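Local structure of 3-oxosteroid 1-dehydrogenase (Sterolibacterium denitrificans, 7P18) at residues A[116-121]-A[534-539]; A[61-66]-A[124-129]. The protein probably uses FAD to introduce the delta-1 double bond into 3-oxosteroids, passing the electrons to an acceptor. All coordinates share one frame; numbering follows the deposited sequence.

Contact 1. Residues A[116-121]-A[534-539]; sequences PDYYQH and KAYPGA. With ANB (androsta-1,4-diene-3,17-dione), chain D.
Tyr-118 lays one face of its ring over Gly-538, whose CA stands 3.7 Å from the ring centroid of Tyr-118 and 16° off the ring normal, a CH-pi contact. Beyond it the ring of Tyr-118 runs beside that of Tyr-536, both pointing the same way; the planes differ by 15°, but centroids 5.7 Å apart mean the rings are slid past each other and barely overlap. The methyl CB of Ala-539 lies 3.5 Å from OH of Tyr-118 and also touches C4 of androsta-1,4-diene-3,17-dione. Tyr-536 and Ala-539 line the steroid pocket of this FAD-binding, Rossmann-type fold, and the ring of Tyr-118 packs against both. Tyr-536 turns CG anti to its backbone N (chi1 -159°), and its OH donates a 2.6 Å hydrogen bond to the steroid O1, which approaches at the ring edge. OH of Tyr-118 is hydrogen-bonded to the hydroxyl of Tyr-363, also of that pocket. An alanine at Tyr-118 would probably leave a gap over Gly-538 and beside the Tyr-536 ring, and deprive Tyr-363 of this mate. Farther out, Tyr-119 OH accepts a nearly straight 2.9 Å bond from Tyr-536 N while also hydrogen-bonding Glu-365. Tyr-118 N donates to Pro-537 O at 3.0 Å, an oxygen that Tyr-73 OH bonds as well. One water donates to Pro-116 O and accepts from Ala-539 N, bridging the two backbones.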
loop_
_atom_site.group_PDB
_atom_site.type_symbol
_atom_site.label_atom_id
_atom_site.label_comp_id
_atom_site.label_asym_id
_atom_site.label_seq_id
_atom_site.Cartn_x
_atom_site.Cartn_y
_atom_site.Cartn_z
ATOM N N PRO A 116 0.026 -11.029 11.801
ATOM C CA PRO A 116 -1.062 -11.931 11.454
ATOM C C PRO A 116 -1.754 -11.571 10.143
ATOM O O PRO A 116 -1.790 -10.394 9.780
ATOM C CB PRO A 116 -2.076 -11.775 12.597
ATOM C CG PRO A 116 -1.295 -11.040 13.656
ATOM C CD PRO A 116 -0.340 -10.162 12.912
ATOM N N ASP A 117 -2.265 -12.601 9.455
ATOM C CA ASP A 117 -3.209 -12.394 8.326
ATOM C C ASP A 117 -4.381 -11.513 8.803
ATOM O O ASP A 117 -4.753 -11.544 9.989
ATOM C CB ASP A 117 -3.700 -13.723 7.785
ATOM C CG ASP A 117 -2.636 -14.504 7.034
ATOM O OD1 ASP A 117 -1.582 -13.910 6.683
ATOM O OD2 ASP A 117 -2.885 -15.689 6.805
ATOM N N TYR A 118 -4.990 -10.753 7.896
ATOM C CA TYR A 118 -6.003 -9.735 8.300
ATOM C C TYR A 118 -7.338 -10.340 8.706
ATOM O O TYR A 118 -8.130 -9.635 9.316
ATOM C CB TYR A 118 -6.132 -8.698 7.181
ATOM C CG TYR A 118 -4.994 -7.703 7.123
ATOM C CD1 TYR A 118 -3.811 -7.847 7.846
ATOM C CD2 TYR A 118 -5.100 -6.594 6.305
ATOM C CE1 TYR A 118 -2.774 -6.932 7.746
ATOM C CE2 TYR A 118 -4.087 -5.660 6.207
ATOM C CZ TYR A 118 -2.929 -5.809 6.947
ATOM O OH TYR A 118 -1.944 -4.868 6.797
ATOM N N TYR A 119 -7.683 -11.550 8.259
ATOM C CA TYR A 119 -9.019 -12.134 8.468
ATOM C C TYR A 119 -8.877 -13.405 9.312
ATOM O O TYR A 119 -8.907 -14.523 8.780
ATOM C CB TYR A 119 -9.717 -12.442 7.139
ATOM C CG TYR A 119 -9.844 -11.298 6.167
ATOM C CD1 TYR A 119 -10.457 -10.094 6.507
ATOM C CD2 TYR A 119 -9.378 -11.430 4.876
ATOM C CE1 TYR A 119 -10.555 -9.050 5.584
ATOM C CE2 TYR A 119 -9.482 -10.404 3.951
ATOM C CZ TYR A 119 -10.124 -9.230 4.290
ATOM O OH TYR A 119 -10.215 -8.252 3.343
ATOM N N GLN A 120 -8.652 -13.242 10.617
ATOM C CA GLN A 120 -8.356 -14.393 11.495
ATOM C C GLN A 120 -9.609 -15.283 11.594
ATOM O O GLN A 120 -9.459 -16.473 11.926
ATOM C CB GLN A 120 -7.909 -13.910 12.871
ATOM C CG GLN A 120 -6.511 -13.311 12.855
ATOM C CD GLN A 120 -5.438 -14.303 12.495
ATOM O OE1 GLN A 120 -5.349 -15.358 13.092
ATOM N NE2 GLN A 120 -4.641 -13.981 11.469
ATOM N N HIS A 121 -10.794 -14.746 11.325
ATOM C CA HIS A 121 -12.062 -15.520 11.378
ATOM C C HIS A 121 -12.236 -16.416 10.141
ATOM O O HIS A 121 -13.174 -17.201 10.151
ATOM C CB HIS A 121 -13.231 -14.580 11.517
ATOM C CG HIS A 121 -13.311 -13.588 10.400
ATOM N ND1 HIS A 121 -12.594 -12.375 10.428
ATOM C CD2 HIS A 121 -13.946 -13.622 9.206
ATOM C CE1 HIS A 121 -12.860 -11.700 9.320
ATOM N NE2 HIS A 121 -13.653 -12.447 8.545
ATOM N N LYS A 534 -12.634 -8.196 -3.625
ATOM C CA LYS A 534 -12.971 -7.025 -2.765
ATOM C C LYS A 534 -12.310 -7.175 -1.394
ATOM O O LYS A 534 -12.836 -6.674 -0.420
ATOM C CB LYS A 534 -14.488 -6.907 -2.689
ATOM C CG LYS A 534 -15.152 -6.615 -4.017
ATOM C CD LYS A 534 -16.655 -6.669 -3.961
ATOM C CE LYS A 534 -17.312 -6.433 -5.295
ATOM N NZ LYS A 534 -18.780 -6.475 -5.106
ATOM N N ALA A 535 -11.150 -7.846 -1.345
ATOM C CA ALA A 535 -10.519 -8.219 -0.065
ATOM C C ALA A 535 -9.054 -7.814 -0.058
ATOM O O ALA A 535 -8.502 -7.384 -1.072
ATOM C CB ALA A 535 -10.711 -9.689 0.197
ATOM N N TYR A 536 -8.453 -7.897 1.120
ATOM C CA TYR A 536 -7.041 -7.571 1.358
ATOM C C TYR A 536 -6.543 -8.586 2.377
ATOM O O TYR A 536 -6.938 -8.518 3.536
ATOM C CB TYR A 536 -6.960 -6.157 1.920
ATOM C CG TYR A 536 -5.644 -5.463 1.782
ATOM C CD1 TYR A 536 -4.470 -5.944 2.338
ATOM C CD2 TYR A 536 -5.615 -4.205 1.188
ATOM C CE1 TYR A 536 -3.263 -5.245 2.197
ATOM C CE2 TYR A 536 -4.441 -3.477 1.078
ATOM C CZ TYR A 536 -3.255 -4.017 1.546
ATOM O OH TYR A 536 -2.124 -3.262 1.374
ATOM N N PRO A 537 -5.831 -9.645 1.928
ATOM C CA PRO A 537 -5.645 -10.838 2.765
ATOM C C PRO A 537 -4.717 -10.667 3.975
ATOM O O PRO A 537 -4.896 -11.351 4.996
ATOM C CB PRO A 537 -5.057 -11.843 1.770
ATOM C CG PRO A 537 -4.366 -10.998 0.739
ATOM C CD PRO A 537 -5.325 -9.834 0.564
ATOM N N GLY A 538 -3.759 -9.764 3.836
ATOM C CA GLY A 538 -2.708 -9.497 4.814
ATOM C C GLY A 538 -1.791 -8.421 4.303
ATOM O O GLY A 538 -1.904 -8.036 3.105
ATOM N N ALA A 539 -0.889 -7.958 5.149
ATOM C CA ALA A 539 0.112 -6.955 4.743
ATOM C C ALA A 539 0.896 -7.488 3.546
ATOM O O ALA A 539 1.400 -8.644 3.615
ATOM C CB ALA A 539 0.977 -6.597 5.927
HETATM C C1 ANB D . 0.626 -0.949 4.678
HETATM C C10 ANB D . 1.483 -1.448 5.802
HETATM C C11 ANB D . 2.256 0.988 6.356
HETATM C C12 ANB D . 3.361 1.908 6.895
HETATM C C13 ANB D . 4.017 1.300 8.122
HETATM C C14 ANB D . 4.613 -0.052 7.706
HETATM C C15 ANB D . 5.536 -0.422 8.876
HETATM C C16 ANB D . 6.122 0.929 9.324
HETATM C C17 ANB D . 5.254 1.990 8.680
HETATM C C18 ANB D . 3.049 1.211 9.327
HETATM C C19 ANB D . 0.555 -1.602 7.040
HETATM C C2 ANB D . 0.016 -1.740 3.793
HETATM C C3 ANB D . 0.384 -3.150 3.674
HETATM C C4 ANB D . 1.576 -3.525 4.425
HETATM C C5 ANB D . 2.055 -2.804 5.448
HETATM C C6 ANB D . 3.125 -3.358 6.346
HETATM C C7 ANB D . 4.198 -2.344 6.716
HETATM C C8 ANB D . 3.569 -1.055 7.227
HETATM C C9 ANB D . 2.682 -0.468 6.104
HETATM O O1 ANB D . -0.244 -3.945 2.964
HETATM O O2 ANB D . 5.505 3.173 8.646
HETATM O O HOH W 1 -0.659 -9.887 7.265
#

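Contact 2. Residues A[61-66]-A[124-129]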
loop_
_atom_site.group_PDB
_atom_site.type_symbol
_atom_site.label_atom_id
_atom_site.label_comp_id
_atom_site.label_asym_id
_atom_site.label_seq_id
_atom_site.Cartn_x
_atom_site.Cartn_y
_atom_site.Cartn_z
ATOM N N MET A 61 9.183 -19.485 6.528
ATOM C CA MET A 61 8.222 -19.450 7.641
ATOM C C MET A 61 8.701 -20.296 8.841
ATOM O O MET A 61 9.231 -21.389 8.621
ATOM C CB MET A 61 6.836 -19.883 7.159
ATOM C CG MET A 61 6.176 -18.828 6.296
ATOM S SD MET A 61 4.566 -19.334 5.650
ATOM C CE MET A 61 3.559 -19.084 7.102
ATOM N N GLN A 62 8.452 -19.834 10.047
ATOM C CA GLN A 62 8.748 -20.561 11.316
ATOM C C GLN A 62 7.579 -21.455 11.733
ATOM O O GLN A 62 7.776 -22.289 12.618
ATOM C CB GLN A 62 9.039 -19.587 12.452
ATOM C CG GLN A 62 10.300 -18.808 12.199
ATOM C CD GLN A 62 10.618 -17.720 13.196
ATOM O OE1 GLN A 62 11.703 -17.129 13.168
ATOM N NE2 GLN A 62 9.682 -17.396 14.069
ATOM N N ILE A 63 6.406 -21.307 11.108
ATOM C CA ILE A 63 5.223 -22.152 11.379
ATOM C C ILE A 63 4.829 -22.878 10.093
ATOM O O ILE A 63 5.252 -22.489 8.979
ATOM C CB ILE A 63 4.082 -21.320 11.972
ATOM C CG1 ILE A 63 3.615 -20.205 11.020
ATOM C CG2 ILE A 63 4.481 -20.787 13.339
ATOM C CD1 ILE A 63 2.319 -19.571 11.453
ATOM N N LYS A 64 3.994 -23.895 10.216
ATOM C CA LYS A 64 3.658 -24.696 9.018
ATOM C C LYS A 64 2.509 -24.021 8.260
ATOM O O LYS A 64 1.588 -23.466 8.871
ATOM C CB LYS A 64 3.396 -26.169 9.341
ATOM C CG LYS A 64 3.989 -27.151 8.314
ATOM C CD LYS A 64 5.529 -27.094 8.165
ATOM C CE LYS A 64 6.025 -27.796 6.915
ATOM N NZ LYS A 64 7.520 -27.981 6.944
ATOM N N ASP A 65 2.585 -24.127 6.946
ATOM C CA ASP A 65 1.595 -23.580 5.993
ATOM C C ASP A 65 1.499 -24.553 4.820
ATOM O O ASP A 65 2.275 -25.549 4.759
ATOM C CB ASP A 65 2.032 -22.184 5.541
ATOM C CG ASP A 65 0.905 -21.325 4.989
ATOM O OD1 ASP A 65 -0.251 -21.788 4.991
ATOM O OD2 ASP A 65 1.218 -20.205 4.512
ATOM N N SER A 66 0.563 -24.317 3.926
ATOM C CA SER A 66 0.348 -25.204 2.770
ATOM C C SER A 66 -0.434 -24.474 1.706
ATOM O O SER A 66 -1.223 -23.572 2.040
ATOM C CB SER A 66 -0.381 -26.479 3.163
ATOM O OG SER A 66 -1.673 -26.247 3.664
ATOM N N GLY A 124 -8.193 -21.172 7.081
ATOM C CA GLY A 124 -6.903 -21.142 6.377
ATOM C C GLY A 124 -6.033 -19.925 6.697
ATOM O O GLY A 124 -4.958 -19.787 6.070
ATOM N N ALA A 125 -6.454 -19.095 7.627
ATOM C CA ALA A 125 -5.716 -17.916 8.130
ATOM C C ALA A 125 -4.493 -18.387 8.903
ATOM O O ALA A 125 -4.561 -19.451 9.496
ATOM C CB ALA A 125 -6.578 -17.083 9.017
ATOM N N LYS A 126 -3.426 -17.600 8.878
ATOM C CA LYS A 126 -2.213 -17.860 9.694
ATOM C C LYS A 126 -1.993 -16.690 10.638
ATOM O O LYS A 126 -2.362 -15.533 10.358
ATOM C CB LYS A 126 -1.046 -18.153 8.756
ATOM C CG LYS A 126 -1.168 -19.468 8.003
ATOM C CD LYS A 126 -1.024 -20.705 8.922
ATOM C CE LYS A 126 -1.521 -21.956 8.223
ATOM N NZ LYS A 126 -1.235 -23.180 9.021
ATOM N N PRO A 127 -1.387 -16.980 11.810
ATOM C CA PRO A 127 -1.116 -15.958 12.821
ATOM C C PRO A 127 0.167 -15.138 12.612
ATOM O O PRO A 127 0.435 -14.237 13.392
ATOM C CB PRO A 127 -1.052 -16.814 14.094
ATOM C CG PRO A 127 -0.469 -18.106 13.628
ATOM C CD PRO A 127 -1.098 -18.355 12.274
ATOM N N GLY A 128 0.939 -15.454 11.570
ATOM C CA GLY A 128 2.159 -14.716 11.218
ATOM C C GLY A 128 2.873 -15.376 10.076
ATOM O O GLY A 128 2.481 -16.483 9.693
ATOM N N GLY A 129 3.841 -14.699 9.496
ATOM C CA GLY A 129 4.862 -15.358 8.675
ATOM C C GLY A 129 4.550 -15.348 7.188
ATOM O O GLY A 129 5.494 -15.560 6.435
#
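Lys-126 and Lys-64 make the one hydrogen bond that crosses this contact: NZ of Lys-126 donates to the backbone O of Lys-64 at 2.8 Å. The C=O...N angle is 144°. A bend at chi2 (-69°) turns CD of Lys-126 aside, and beyond it the chain runs extended to the amine. Opposite charges nearby probably add a weaker attraction. Asp-65 OD1 is 4.4 Å from Lys-126 NZ, too far for a salt bridge, although the same OD1 comes within 3.5 Å of CE on Lys-126. Each charge has a nearer mate elsewhere: NZ pairs with Glu-69, while Asp-65 takes Arg-130 through OD1 and the backbone N of Asn-57 through OD2. Van der Waals contacts make up the other end. Ile-63 and Pro-127 are the apolar pair, meeting tip to tip with CD1 of Ile-63 3.7 Å from the proline CD. The rest is side chain packed on glycine backbone: CD1 of Ile-63 lies 3.6 Å from Gly-128 O, and Met-61 bends at chi3 (78°), bringing CE against the peptide of Gly-128 and Gly-129, while its CG sits 3.3 Å from Gly-129 O. In the fold, residues 61-66 are the last part of the loop between strand 53-54 and helix 67-78, with Ser-66 as the N-cap of that helix, and residues 124-129 lead into strand 131-138, so the contact ties the start of the helix to the approach of a strand that pairs with 53-54.

The two contacts lie with centres 13 Å apart, on the same side of the chain's centre; contact 1 is buried and contact 2 only partly so. Along the sequence their segments alternate: 61-66, 116-121, 124-129, then 534-539 some 400 residues later. Segments 116-121 and 124-129 belong to one loop between strands 109-111 and 131-138, which turns back on itself: Asp-117 OD2 is 2.9 Å from Lys-126 N, a probable hydrogen bond, and Gln-120 NE2 probably bonds Lys-126 O. Arg-130 pairs with both Asp-117 and Asp-65. The loop thus joins the steroid-binding residues before helix 543-559 to the lead-in to helix 67-78, whose Tyr-73 also reaches contact 1.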